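Local coordinates for protein mirolysin (Tannerella forsythia, PDB 6R7V) that is a pappalysin-family metzincin metallopeptidase, captured as its latent zymogen, that probably cleaves peptide bonds with a zinc ion once the inhibitory prosegment is removed, at residues R4-S8 with H207-H211; N61-I67 with N116-R120; K104-R108 with E306-P310; N153-L159 with D180-Y186. The protein carries 1 engineered substitution. One frame throughout, in Å; residues are numbered along the deposited sequence. Where two conformers were deposited one is given.

From the N terminus, the segment 4-8 meets helix 203-212 in contact 1, closing a long loop across the zinc site. Contact 2 (61-67 with 116-120) and contact 4 (153-159 with 180-186) lie within that loop, one after the other. Contact 3 opens at 104-108, inside contact 2, and closes only at the last modelled residues, 306-310, so it crosses both contacts 1 and 2 and encloses contact 4. Contacts 2, 3 and 4 all reach the mixed sheet round strand 45-55, adding helix 64-77, the C-terminal tail and strand 182-185 respectively. Contact 4 touches contact 1 where Val182 and Ile184 pack on the engineered Ala208, joining sheet to zinc-binding helix.

Contact 1: R4-S8 with H207-H211. Engineered in segment 207-211: Ala208 (natural residue Glu). With ZN (zinc ion), chain D.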
loop_
_atom_site.group_PDB
_atom_site.type_symbol
_atom_site.label_atom_id
_atom_site.label_comp_id
_atom_site.label_asym_id
_atom_site.label_seq_id
_atom_site.Cartn_x
_atom_site.Cartn_y
_atom_site.Cartn_z
ATOM N N ARG A 4 1.657 -8.535 12.000
ATOM C CA ARG A 4 0.825 -7.927 10.958
ATOM C C ARG A 4 0.310 -9.007 9.989
ATOM O O ARG A 4 1.025 -9.972 9.711
ATOM C CB ARG A 4 1.637 -6.834 10.229
ATOM C CG ARG A 4 1.074 -6.292 8.925
ATOM C CD ARG A 4 1.950 -5.189 8.292
ATOM N NE ARG A 4 2.375 -4.147 9.237
ATOM C CZ ARG A 4 1.589 -3.183 9.711
ATOM N NH1 ARG A 4 0.305 -3.126 9.359
ATOM N NH2 ARG A 4 2.075 -2.276 10.549
ATOM N N THR A 5 -0.958 -8.872 9.532
ATOM C CA THR A 5 -1.557 -9.785 8.548
ATOM C C THR A 5 -1.807 -8.988 7.282
ATOM O O THR A 5 -2.175 -7.810 7.345
ATOM C CB THR A 5 -2.820 -10.436 9.062
ATOM O OG1 THR A 5 -3.699 -9.386 9.449
ATOM C CG2 THR A 5 -2.568 -11.395 10.219
ATOM N N CYS A 6 -1.581 -9.606 6.136
ATOM C CA CYS A 6 -1.704 -8.942 4.851
ATOM C C CYS A 6 -2.100 -9.930 3.796
ATOM O O CYS A 6 -1.560 -11.039 3.774
ATOM C CB CYS A 6 -0.384 -8.254 4.512
ATOM S SG CYS A 6 -0.345 -7.451 2.893
ATOM N N GLY A 7 -3.015 -9.546 2.916
ATOM C CA GLY A 7 -3.439 -10.453 1.861
ATOM C C GLY A 7 -2.663 -10.291 0.569
ATOM O O GLY A 7 -3.100 -10.816 -0.466
ATOM N N SER A 8 -1.504 -9.585 0.588
ATOM C CA SER A 8 -0.736 -9.357 -0.627
ATOM C C SER A 8 0.654 -9.965 -0.607
ATOM O O SER A 8 1.620 -9.337 -1.021
ATOM C CB SER A 8 -0.644 -7.870 -0.919
ATOM O OG SER A 8 -1.936 -7.327 -1.122
ATOM N N HIS A 207 1.670 0.603 4.159
ATOM C CA HIS A 207 2.157 -0.681 3.661
ATOM C C HIS A 207 1.334 -1.130 2.424
ATOM O O HIS A 207 1.919 -1.546 1.412
ATOM C CB HIS A 207 2.030 -1.672 4.824
ATOM C CG HIS A 207 2.352 -3.092 4.504
ATOM N ND1 HIS A 207 3.525 -3.679 4.941
ATOM C CD2 HIS A 207 1.605 -4.020 3.858
ATOM C CE1 HIS A 207 3.459 -4.937 4.542
ATOM N NE2 HIS A 207 2.326 -5.175 3.864
ATOM N N ALA A 208 -0.011 -1.058 2.512
ATOM C CA ALA A 208 -0.875 -1.502 1.403
ATOM C C ALA A 208 -0.669 -0.638 0.188
ATOM O O ALA A 208 -0.646 -1.155 -0.935
ATOM C CB ALA A 208 -2.334 -1.449 1.819
ATOM N N VAL A 209 -0.570 0.688 0.378
ATOM C CA VAL A 209 -0.349 1.597 -0.763
ATOM C C VAL A 209 1.033 1.274 -1.391
ATOM O O VAL A 209 1.161 1.329 -2.621
ATOM C CB VAL A 209 -0.523 3.092 -0.351
ATOM C CG1 VAL A 209 -0.093 4.051 -1.458
ATOM C CG2 VAL A 209 -1.967 3.367 0.059
ATOM N N GLY A 210 2.021 0.878 -0.568
ATOM C CA GLY A 210 3.298 0.429 -1.113
ATOM C C GLY A 210 3.077 -0.719 -2.087
ATOM O O GLY A 210 3.631 -0.701 -3.176
ATOM N N HIS A 211 2.243 -1.742 -1.729
ATOM C CA HIS A 211 1.935 -2.822 -2.710
ATOM C C HIS A 211 1.209 -2.304 -3.961
ATOM O O HIS A 211 1.507 -2.753 -5.070
ATOM C CB HIS A 211 1.049 -3.890 -2.084
ATOM C CG HIS A 211 1.655 -4.692 -0.961
ATOM N ND1 HIS A 211 2.837 -5.402 -1.115
ATOM C CD2 HIS A 211 1.138 -4.980 0.251
ATOM C CE1 HIS A 211 3.000 -6.092 0.012
ATOM N NE2 HIS A 211 2.000 -5.889 0.844
HETATM ZN ZN ZN D . 1.734 -6.712 2.692
#
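Cys6 meets His207 and His211 through the zinc ion, which is bound by Cys6 SG at 2.2 Å and by His207 NE2 and His211 NE2 at 2.0 Å each. The cysteine chain runs straight out from the loop, SG anti to the backbone N (chi1 177°), which carries the sulfur to the metal. It sits at the edge of the His207 ring, near the ring plane, but obliquely to that of His211. Ser8 N donates to Cys6 SG over 3.3 Å, so its own loop as well as the metal holds the sulfur.

Each imidazole is covered on one face by this loop. Arg4 runs extended as far as CD, which lies over His207, 4.1 Å from the ring centroid, while Ser8 CB rests on His211, 3.8 Å from its centroid; both are CH-pi contacts. The bend at chi3 (-47°) turns the Arg4 guanidinium, its plane 23° from that of the ring, to a salt bridge with Asp272. The ND1 atoms of His207 and His211 donate to Tyr266 O and Leu215 O, fixing both ring rotations.

With His217 as fourth ligand, the coordination is closed by a prosegment cysteine sulfur, the cysteine-switch arrangement that keeps a metallopeptidase zymogen latent.

Contact 2: N61-I67 with N116-R120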
loop_
_atom_site.group_PDB
_atom_site.type_symbol
_atom_site.label_atom_id
_atom_site.label_comp_id
_atom_site.label_asym_id
_atom_site.label_seq_id
_atom_site.Cartn_x
_atom_site.Cartn_y
_atom_site.Cartn_z
ATOM N N ASN A 61 -18.538 2.624 11.028
ATOM C CA ASN A 61 -18.794 3.904 10.368
ATOM C C ASN A 61 -17.858 4.951 10.949
ATOM O O ASN A 61 -18.268 5.827 11.698
ATOM C CB ASN A 61 -20.255 4.269 10.594
ATOM C CG ASN A 61 -20.783 5.320 9.676
ATOM O OD1 ASN A 61 -20.131 5.748 8.715
ATOM N ND2 ASN A 61 -22.007 5.767 9.970
ATOM N N ILE A 62 -16.576 4.862 10.591
ATOM C CA ILE A 62 -15.527 5.695 11.177
ATOM C C ILE A 62 -15.643 7.168 10.769
ATOM O O ILE A 62 -16.138 7.485 9.697
ATOM C CB ILE A 62 -14.115 5.122 10.886
ATOM C CG1 ILE A 62 -13.817 5.114 9.368
ATOM C CG2 ILE A 62 -13.998 3.710 11.504
ATOM C CD1 ILE A 62 -12.295 4.966 9.058
ATOM N N SER A 63 -15.133 8.056 11.623
ATOM C CA SER A 63 -15.279 9.501 11.475
ATOM C C SER A 63 -14.494 10.092 10.301
ATOM O O SER A 63 -13.480 9.537 9.843
ATOM C CB SER A 63 -14.876 10.211 12.764
ATOM O OG SER A 63 -13.465 10.222 12.944
ATOM N N ASP A 64 -14.965 11.245 9.811
ATOM C CA ASP A 64 -14.267 11.964 8.756
ATOM C C ASP A 64 -12.850 12.330 9.252
ATOM O O ASP A 64 -11.880 12.193 8.493
ATOM C CB ASP A 64 -15.024 13.253 8.386
ATOM C CG ASP A 64 -16.265 13.114 7.525
ATOM O OD1 ASP A 64 -16.868 14.154 7.195
ATOM O OD2 ASP A 64 -16.628 11.960 7.170
ATOM N N ALA A 65 -12.730 12.766 10.546
ATOM C CA ALA A 65 -11.436 13.121 11.157
ATOM C C ALA A 65 -10.508 11.913 11.142
ATOM O O ALA A 65 -9.322 12.085 10.879
ATOM C CB ALA A 65 -11.619 13.638 12.587
ATOM N N GLN A 66 -11.037 10.700 11.358
ATOM C CA GLN A 66 -10.239 9.470 11.326
ATOM C C GLN A 66 -9.658 9.260 9.913
ATOM O O GLN A 66 -8.477 8.949 9.728
ATOM C CB GLN A 66 -11.075 8.267 11.764
ATOM C CG GLN A 66 -10.251 7.057 12.201
ATOM C CD GLN A 66 -9.396 7.313 13.426
ATOM O OE1 GLN A 66 -9.768 8.070 14.335
ATOM N NE2 GLN A 66 -8.257 6.652 13.489
ATOM N N ILE A 67 -10.485 9.494 8.890
ATOM C CA ILE A 67 -10.082 9.327 7.499
ATOM C C ILE A 67 -9.044 10.388 7.085
ATOM O O ILE A 67 -8.017 10.073 6.454
ATOM C CB ILE A 67 -11.306 9.372 6.597
ATOM C CG1 ILE A 67 -12.183 8.137 6.862
ATOM C CG2 ILE A 67 -10.880 9.498 5.128
ATOM C CD1 ILE A 67 -13.574 8.286 6.278
ATOM N N ASN A 116 -16.554 15.216 -1.093
ATOM C CA ASN A 116 -15.487 15.414 -0.106
ATOM C C ASN A 116 -14.479 14.248 -0.232
ATOM O O ASN A 116 -13.507 14.219 0.526
ATOM C CB ASN A 116 -16.040 15.508 1.334
ATOM C CG ASN A 116 -16.762 14.255 1.815
ATOM O OD1 ASN A 116 -17.078 13.337 1.044
ATOM N ND2 ASN A 116 -17.047 14.190 3.112
ATOM N N GLY A 117 -14.751 13.284 -1.137
ATOM C CA GLY A 117 -13.889 12.133 -1.401
ATOM C C GLY A 117 -14.094 10.980 -0.431
ATOM O O GLY A 117 -13.248 10.082 -0.333
ATOM N N ILE A 118 -15.208 11.015 0.331
ATOM C CA ILE A 118 -15.576 9.958 1.259
ATOM C C ILE A 118 -16.967 9.467 0.876
ATOM O O ILE A 118 -17.919 10.283 0.787
ATOM C CB ILE A 118 -15.534 10.448 2.725
ATOM C CG1 ILE A 118 -14.104 10.935 3.121
ATOM C CG2 ILE A 118 -16.065 9.350 3.688
ATOM C CD1 ILE A 118 -14.032 11.751 4.435
ATOM N N THR A 119 -17.117 8.156 0.654
ATOM C CA THR A 119 -18.446 7.589 0.409
ATOM C C THR A 119 -18.820 6.756 1.620
ATOM O O THR A 119 -17.938 6.282 2.339
ATOM C CB THR A 119 -18.520 6.751 -0.862
ATOM O OG1 THR A 119 -17.759 5.539 -0.714
ATOM C CG2 THR A 119 -18.064 7.514 -2.121
ATOM N N ARG A 120 -20.113 6.600 1.849
ATOM C CA ARG A 120 -20.653 5.842 2.972
ATOM C C ARG A 120 -21.689 4.877 2.447
ATOM O O ARG A 120 -22.672 5.311 1.833
ATOM C CB ARG A 120 -21.293 6.774 4.014
ATOM C CG ARG A 120 -20.423 7.930 4.493
ATOM C CD ARG A 120 -19.752 7.560 5.771
ATOM N NE ARG A 120 -18.820 8.579 6.254
ATOM C CZ ARG A 120 -17.956 8.331 7.216
ATOM N NH1 ARG A 120 -17.920 7.134 7.787
ATOM N NH2 ARG A 120 -17.116 9.276 7.622
HETATM O O HOH W 1 -18.903 11.301 5.637
#
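The flat guanidinium of Arg120 is engaged at its edge: Ile62 O and Asp64 OD2 both lie close to its plane, whereas Asn61 OD1 and the methyl CD1 of Ile67 approach obliquely. NH1 and NH2 grip the single carbonyl oxygen of Ile62 end-on, at 2.6 Å from NH1 and 2.9 Å from NH2. The NH2 bond lies in the carbonyl plane; that from NH1 is tilted a little from it. On its other N-H, NH2 forms a salt bridge to Asp64 OD2 (2.8 Å), met nearly along the C-O bond, with carboxylate and guanidinium only 24° from coplanar. A water bridges the same OD2 to Arg120 NE, adding to bonds mostly near the guanidinium plane that fix its orientation. The Asn61 amide stands steeply across it and takes only a weak bond from NH1.

The arginine reaches this place through a bend at chi2 (-96°), after which the chain runs out extended. Next to the guanidinium, Ile67 and Ile118 meet tip to tip, Ile67 CD1 touching Ile118 CG2 at 3.7 Å, and Ile118 CD1 also lies against Asp64 OD2. At the strand's entrance Asn116 OD1 accepts from Ile118 N, an Asx turn.

Ser63 is the N-cap of helix 64-77, its OG accepting from Gln66 N at 2.9 Å. Arg120 thus binds both the turn before this helix and its first residue, Asp64. Strand 118-122 pairs in parallel with strand 45-55, which Ile67 also touches at Val51 and Val53: helix-on-sheet packing in an alpha/beta layer, as in the N-terminal subdomain of metzincins.

Contact 3: K104-R108 with E306-P310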
loop_
_atom_site.group_PDB
_atom_site.type_symbol
_atom_site.label_atom_id
_atom_site.label_comp_id
_atom_site.label_asym_id
_atom_site.label_seq_id
_atom_site.Cartn_x
_atom_site.Cartn_y
_atom_site.Cartn_z
ATOM N N LYS A 104 -4.459 13.348 -2.043
ATOM C CA LYS A 104 -5.499 14.313 -1.689
ATOM C C LYS A 104 -6.836 13.682 -1.900
ATOM O O LYS A 104 -7.067 13.054 -2.939
ATOM C CB LYS A 104 -5.423 15.610 -2.521
ATOM C CG LYS A 104 -4.216 16.493 -2.277
ATOM C CD LYS A 104 -4.300 17.762 -3.148
ATOM C CE LYS A 104 -2.951 18.415 -3.226
ATOM N NZ LYS A 104 -2.994 19.699 -3.966
ATOM N N LEU A 105 -7.773 13.925 -0.972
ATOM C CA LEU A 105 -9.109 13.420 -1.193
ATOM C C LEU A 105 -9.734 14.117 -2.401
ATOM O O LEU A 105 -9.603 15.339 -2.561
ATOM C CB LEU A 105 -9.976 13.674 0.037
ATOM C CG LEU A 105 -9.631 12.826 1.278
ATOM C CD1 LEU A 105 -10.446 13.317 2.499
ATOM C CD2 LEU A 105 -9.986 11.341 1.036
ATOM N N ALA A 106 -10.406 13.342 -3.245
ATOM C CA ALA A 106 -11.079 13.875 -4.420
ATOM C C ALA A 106 -12.120 14.913 -4.049
ATOM O O ALA A 106 -12.760 14.817 -3.009
ATOM C CB ALA A 106 -11.762 12.735 -5.170
ATOM N N ARG A 107 -12.301 15.906 -4.926
ATOM C CA ARG A 107 -13.296 16.947 -4.749
ATOM C C ARG A 107 -14.315 16.915 -5.878
ATOM O O ARG A 107 -15.325 17.618 -5.832
ATOM C CB ARG A 107 -12.656 18.338 -4.614
ATOM C CG ARG A 107 -11.755 18.456 -3.378
ATOM C CD ARG A 107 -12.475 18.341 -2.036
ATOM N NE ARG A 107 -13.661 19.200 -1.928
ATOM C CZ ARG A 107 -13.649 20.477 -1.558
ATOM N NH1 ARG A 107 -12.506 21.076 -1.246
ATOM N NH2 ARG A 107 -14.782 21.165 -1.495
ATOM N N ARG A 108 -14.054 16.075 -6.885
ATOM C CA ARG A 108 -14.984 15.884 -8.019
ATOM C C ARG A 108 -15.175 14.400 -8.224
ATOM O O ARG A 108 -14.172 13.674 -8.288
ATOM C CB ARG A 108 -14.436 16.535 -9.298
ATOM C CG ARG A 108 -14.355 18.046 -9.181
ATOM C CD ARG A 108 -13.583 18.635 -10.307
ATOM N NE ARG A 108 -13.176 20.005 -10.003
ATOM C CZ ARG A 108 -12.686 20.847 -10.904
ATOM N NH1 ARG A 108 -12.516 20.459 -12.161
ATOM N NH2 ARG A 108 -12.353 22.080 -10.553
ATOM N N GLU A 306 -7.294 18.656 -11.445
ATOM C CA GLU A 306 -8.714 18.896 -11.702
ATOM C C GLU A 306 -9.594 18.185 -10.670
ATOM O O GLU A 306 -10.579 18.722 -10.191
ATOM C CB GLU A 306 -9.073 18.377 -13.110
ATOM C CG GLU A 306 -8.419 19.159 -14.246
ATOM C CD GLU A 306 -7.100 18.637 -14.794
ATOM O OE1 GLU A 306 -6.195 18.297 -13.996
ATOM O OE2 GLU A 306 -6.965 18.593 -16.037
ATOM N N LEU A 307 -9.242 16.947 -10.357
ATOM C CA LEU A 307 -10.070 16.148 -9.465
ATOM C C LEU A 307 -9.868 16.430 -7.979
ATOM O O LEU A 307 -10.731 16.016 -7.197
ATOM C CB LEU A 307 -9.842 14.653 -9.727
ATOM C CG LEU A 307 -10.195 14.195 -11.171
ATOM C CD1 LEU A 307 -9.826 12.748 -11.360
ATOM C CD2 LEU A 307 -11.675 14.445 -11.513
ATOM N N THR A 308 -8.799 17.140 -7.590
ATOM C CA THR A 308 -8.531 17.391 -6.174
ATOM C C THR A 308 -8.801 18.861 -5.790
ATOM O O THR A 308 -8.561 19.252 -4.650
ATOM C CB THR A 308 -7.139 16.910 -5.770
ATOM O OG1 THR A 308 -6.141 17.431 -6.648
ATOM C CG2 THR A 308 -7.042 15.399 -5.774
ATOM N N ASN A 309 -9.392 19.649 -6.701
ATOM C CA ASN A 309 -9.765 21.019 -6.386
ATOM C C ASN A 309 -11.287 21.181 -6.559
ATOM O O ASN A 309 -11.868 20.492 -7.401
ATOM C CB ASN A 309 -8.960 21.980 -7.227
ATOM C CG ASN A 309 -7.534 22.051 -6.732
ATOM O OD1 ASN A 309 -6.634 21.417 -7.276
ATOM N ND2 ASN A 309 -7.302 22.796 -5.660
ATOM N N PRO A 310 -11.982 22.019 -5.728
ATOM C CA PRO A 310 -13.450 22.134 -5.871
ATOM C C PRO A 310 -13.890 22.770 -7.185
ATOM O O PRO A 310 -13.145 23.544 -7.769
ATOM C CB PRO A 310 -13.854 23.005 -4.680
ATOM C CG PRO A 310 -12.650 23.817 -4.381
ATOM C CD PRO A 310 -11.491 22.900 -4.642
HETATM O O HOH W 2 -4.448 19.748 -6.339
#
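The chain leaving strand 101-105 runs past the end of helix 304-307, bringing the CA atoms of Ala106 and Thr308 within 4.7 Å, and Arg107 N donates almost straight (178°) to Leu307 O over 2.8 Å. Arg108 N adds a weak bond to the same oxygen.

Most of the side-chain grip comes from Arg108. Its chain is extended from CG to NE and reaches along the tail: NE donates to Asn309 O at 3.0 Å, and NH2 to Pro310 O at 3.2 Å, an oxygen lying at the guanidinium edge although the donor stands well above the carbonyl plane. Glu306 O sits over one guanidinium face without a bond of good angle. Arg107 instead folds back at chi2 and chi3, so that Pro310 CB rests on a face of its guanidinium, 3.8 Å from NH2. At the strand end, Lys104 CB packs on Thr308 CG2 at 3.6 Å, and a water joins Lys104 NZ to Thr308 OG1, which also bonds to Ala304 O in the helix.

The C-terminal tail is thereby fastened beside the sheet: Lys104 pairs with Ile47 and Val49 of strand 45-55, Thr308 touches Leu46 and Pro48 of that strand, and Ala106 and Leu307 share Tyr151.

Contact 4: N153-L159 with D180-Y186; sequences NIWVCNL and DGVVIHY
Ile154 and Val182 lie side by side on one face of the sheet, Ile154 CG1 touching Val182 CG2 at 3.7 Å, in the densely packed middle of this parallel strand pair. The backbones are joined by Val182 N to Asn153 O, Trp155 N to Val182 O (2.8 Å) and Ile184 N to Trp155 O (2.8 Å), while Cys157 N to Ile184 O is longer at 3.2 Å. On the other face the Trp155 ring turns its edge to the neighbouring strand: chi1 of -73° sets it back so that CE3 lies 3.4 Å from Val182 O and CZ3 3.7 Å from Asp180 O. Gly181, bare of a side chain, allows the ring this close. Val183 CG1 packs on Cys157 SG, at 3.8 Å, and on Leu159.

The far end is looser. The side chains of Cys157 and His185 diverge, the Tyr186 N bond to Cys157 O comes from above the carbonyl plane, and Tyr186 and Asn158, its amide bonded to Glu126 O, are partly exposed.

Mostly apolar side chains cover both faces, Trp155 NE1 being satisfied by Asn143 O. Val182 on Trp212, Ile184 on Ala205 and both on the engineered Ala208 pack one apolar face against the zinc-binding helix 203-212.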
loop_
_atom_site.group_PDB
_atom_site.type_symbol
_atom_site.label_atom_id
_atom_site.label_comp_id
_atom_site.label_asym_id
_atom_site.label_seq_id
_atom_site.Cartn_x
_atom_site.Cartn_y
_atom_site.Cartn_z
ATOM N N ASN A 153 -8.713 4.111 -5.014
ATOM C CA ASN A 153 -9.845 3.683 -4.200
ATOM C C ASN A 153 -9.356 2.945 -2.966
ATOM O O ASN A 153 -8.621 1.952 -3.095
ATOM C CB ASN A 153 -10.746 2.748 -4.993
ATOM C CG ASN A 153 -11.497 3.412 -6.099
ATOM O OD1 ASN A 153 -12.688 3.736 -5.976
ATOM N ND2 ASN A 153 -10.830 3.646 -7.206
ATOM N N ILE A 154 -9.734 3.447 -1.783
ATOM C CA ILE A 154 -9.396 2.825 -0.520
ATOM C C ILE A 154 -10.680 2.414 0.155
ATOM O O ILE A 154 -11.468 3.306 0.536
ATOM C CB ILE A 154 -8.595 3.747 0.410
ATOM C CG1 ILE A 154 -7.303 4.284 -0.256
ATOM C CG2 ILE A 154 -8.297 2.983 1.707
ATOM C CD1 ILE A 154 -6.485 5.265 0.685
ATOM N N TRP A 155 -10.941 1.102 0.264
ATOM C CA TRP A 155 -12.153 0.628 0.928
ATOM C C TRP A 155 -11.825 0.373 2.375
ATOM O O TRP A 155 -10.740 -0.162 2.664
ATOM C CB TRP A 155 -12.660 -0.658 0.264
ATOM C CG TRP A 155 -13.277 -0.465 -1.073
ATOM C CD1 TRP A 155 -14.612 -0.364 -1.342
ATOM C CD2 TRP A 155 -12.613 -0.542 -2.348
ATOM N NE1 TRP A 155 -14.820 -0.288 -2.705
ATOM C CE2 TRP A 155 -13.600 -0.361 -3.345
ATOM C CE3 TRP A 155 -11.266 -0.682 -2.749
ATOM C CZ2 TRP A 155 -13.295 -0.405 -4.712
ATOM C CZ3 TRP A 155 -10.963 -0.682 -4.102
ATOM C CH2 TRP A 155 -11.972 -0.588 -5.070
ATOM N N VAL A 156 -12.717 0.787 3.294
ATOM C CA VAL A 156 -12.547 0.569 4.727
ATOM C C VAL A 156 -13.711 -0.261 5.208
ATOM O O VAL A 156 -14.861 0.111 4.935
ATOM C CB VAL A 156 -12.469 1.915 5.465
ATOM C CG1 VAL A 156 -12.306 1.704 6.971
ATOM C CG2 VAL A 156 -11.331 2.779 4.902
ATOM N N CYS A 157 -13.447 -1.441 5.787
ATOM C CA CYS A 157 -14.519 -2.347 6.140
ATOM C C CYS A 157 -14.068 -3.315 7.229
ATOM O O CYS A 157 -12.883 -3.313 7.614
ATOM C CB CYS A 157 -14.951 -3.121 4.894
ATOM S SG CYS A 157 -13.700 -4.283 4.291
ATOM N N ASN A 158 -14.980 -4.198 7.632
ATOM C CA ASN A 158 -14.622 -5.267 8.556
ATOM C C ASN A 158 -14.034 -6.451 7.776
ATOM O O ASN A 158 -14.766 -7.123 7.059
ATOM C CB ASN A 158 -15.830 -5.714 9.341
ATOM C CG ASN A 158 -15.495 -6.820 10.297
ATOM O OD1 ASN A 158 -14.375 -6.871 10.823
ATOM N ND2 ASN A 158 -16.454 -7.727 10.532
ATOM N N LEU A 159 -12.708 -6.695 7.912
ATOM C CA LEU A 159 -12.029 -7.831 7.289
ATOM C C LEU A 159 -11.893 -9.003 8.266
ATOM O O LEU A 159 -11.313 -10.025 7.912
ATOM C CB LEU A 159 -10.655 -7.411 6.764
ATOM C CG LEU A 159 -10.672 -6.435 5.595
ATOM C CD1 LEU A 159 -9.259 -6.016 5.242
ATOM C CD2 LEU A 159 -11.374 -7.059 4.369
ATOM N N ASP A 180 -8.853 -2.650 -8.747
ATOM C CA ASP A 180 -7.600 -2.017 -8.394
ATOM C C ASP A 180 -7.797 -1.059 -7.212
ATOM O O ASP A 180 -8.817 -0.358 -7.127
ATOM C CB ASP A 180 -6.985 -1.279 -9.593
ATOM C CG ASP A 180 -5.633 -0.667 -9.259
ATOM O OD1 ASP A 180 -4.746 -1.412 -8.780
ATOM O OD2 ASP A 180 -5.495 0.544 -9.406
ATOM N N GLY A 181 -6.871 -1.096 -6.256
ATOM C CA GLY A 181 -6.960 -0.270 -5.069
ATOM C C GLY A 181 -6.552 -1.033 -3.845
ATOM O O GLY A 181 -5.859 -2.076 -3.945
ATOM N N VAL A 182 -6.951 -0.491 -2.667
ATOM C CA VAL A 182 -6.540 -1.101 -1.400
ATOM C C VAL A 182 -7.704 -1.163 -0.440
ATOM O O VAL A 182 -8.655 -0.360 -0.518
ATOM C CB VAL A 182 -5.301 -0.434 -0.732
ATOM C CG1 VAL A 182 -4.107 -0.355 -1.694
ATOM C CG2 VAL A 182 -5.625 0.942 -0.165
ATOM N N VAL A 183 -7.679 -2.194 0.423
ATOM C CA VAL A 183 -8.748 -2.438 1.401
ATOM C C VAL A 183 -8.091 -2.474 2.770
ATOM O O VAL A 183 -7.093 -3.206 2.961
ATOM C CB VAL A 183 -9.493 -3.766 1.112
ATOM C CG1 VAL A 183 -10.648 -3.961 2.087
ATOM C CG2 VAL A 183 -10.027 -3.822 -0.327
ATOM N N ILE A 184 -8.646 -1.707 3.736
ATOM C CA ILE A 184 -8.085 -1.649 5.072
ATOM C C ILE A 184 -9.133 -1.990 6.118
ATOM O O ILE A 184 -10.262 -1.497 6.042
ATOM C CB ILE A 184 -7.470 -0.242 5.365
ATOM C CG1 ILE A 184 -6.506 0.291 4.251
ATOM C CG2 ILE A 184 -6.719 -0.241 6.751
ATOM C CD1 ILE A 184 -5.187 -0.606 4.108
ATOM N N HIS A 185 -8.735 -2.727 7.163
ATOM C CA HIS A 185 -9.654 -3.029 8.269
ATOM C C HIS A 185 -9.973 -1.734 8.977
ATOM O O HIS A 185 -9.062 -0.968 9.297
ATOM C CB HIS A 185 -8.948 -3.997 9.222
ATOM C CG HIS A 185 -9.847 -4.659 10.213
ATOM N ND1 HIS A 185 -10.603 -3.932 11.104
ATOM C CD2 HIS A 185 -10.131 -5.972 10.362
ATOM C CE1 HIS A 185 -11.301 -4.824 11.797
ATOM N NE2 HIS A 185 -11.074 -6.062 11.372
ATOM N N TYR A 186 -11.245 -1.495 9.270
ATOM C CA TYR A 186 -11.693 -0.249 9.910
ATOM C C TYR A 186 -11.012 0.016 11.245
ATOM O O TYR A 186 -10.897 1.181 11.628
ATOM C CB TYR A 186 -13.223 -0.250 10.069
ATOM C CG TYR A 186 -13.751 -1.077 11.222
ATOM C CD1 TYR A 186 -13.924 -2.457 11.103
ATOM C CD2 TYR A 186 -14.072 -0.484 12.441
ATOM C CE1 TYR A 186 -14.373 -3.230 12.174
ATOM C CE2 TYR A 186 -14.514 -1.247 13.519
ATOM C CZ TYR A 186 -14.678 -2.615 13.376
ATOM O OH TYR A 186 -15.163 -3.362 14.423
HETATM O O HOH W 3 -8.184 2.397 -7.197
#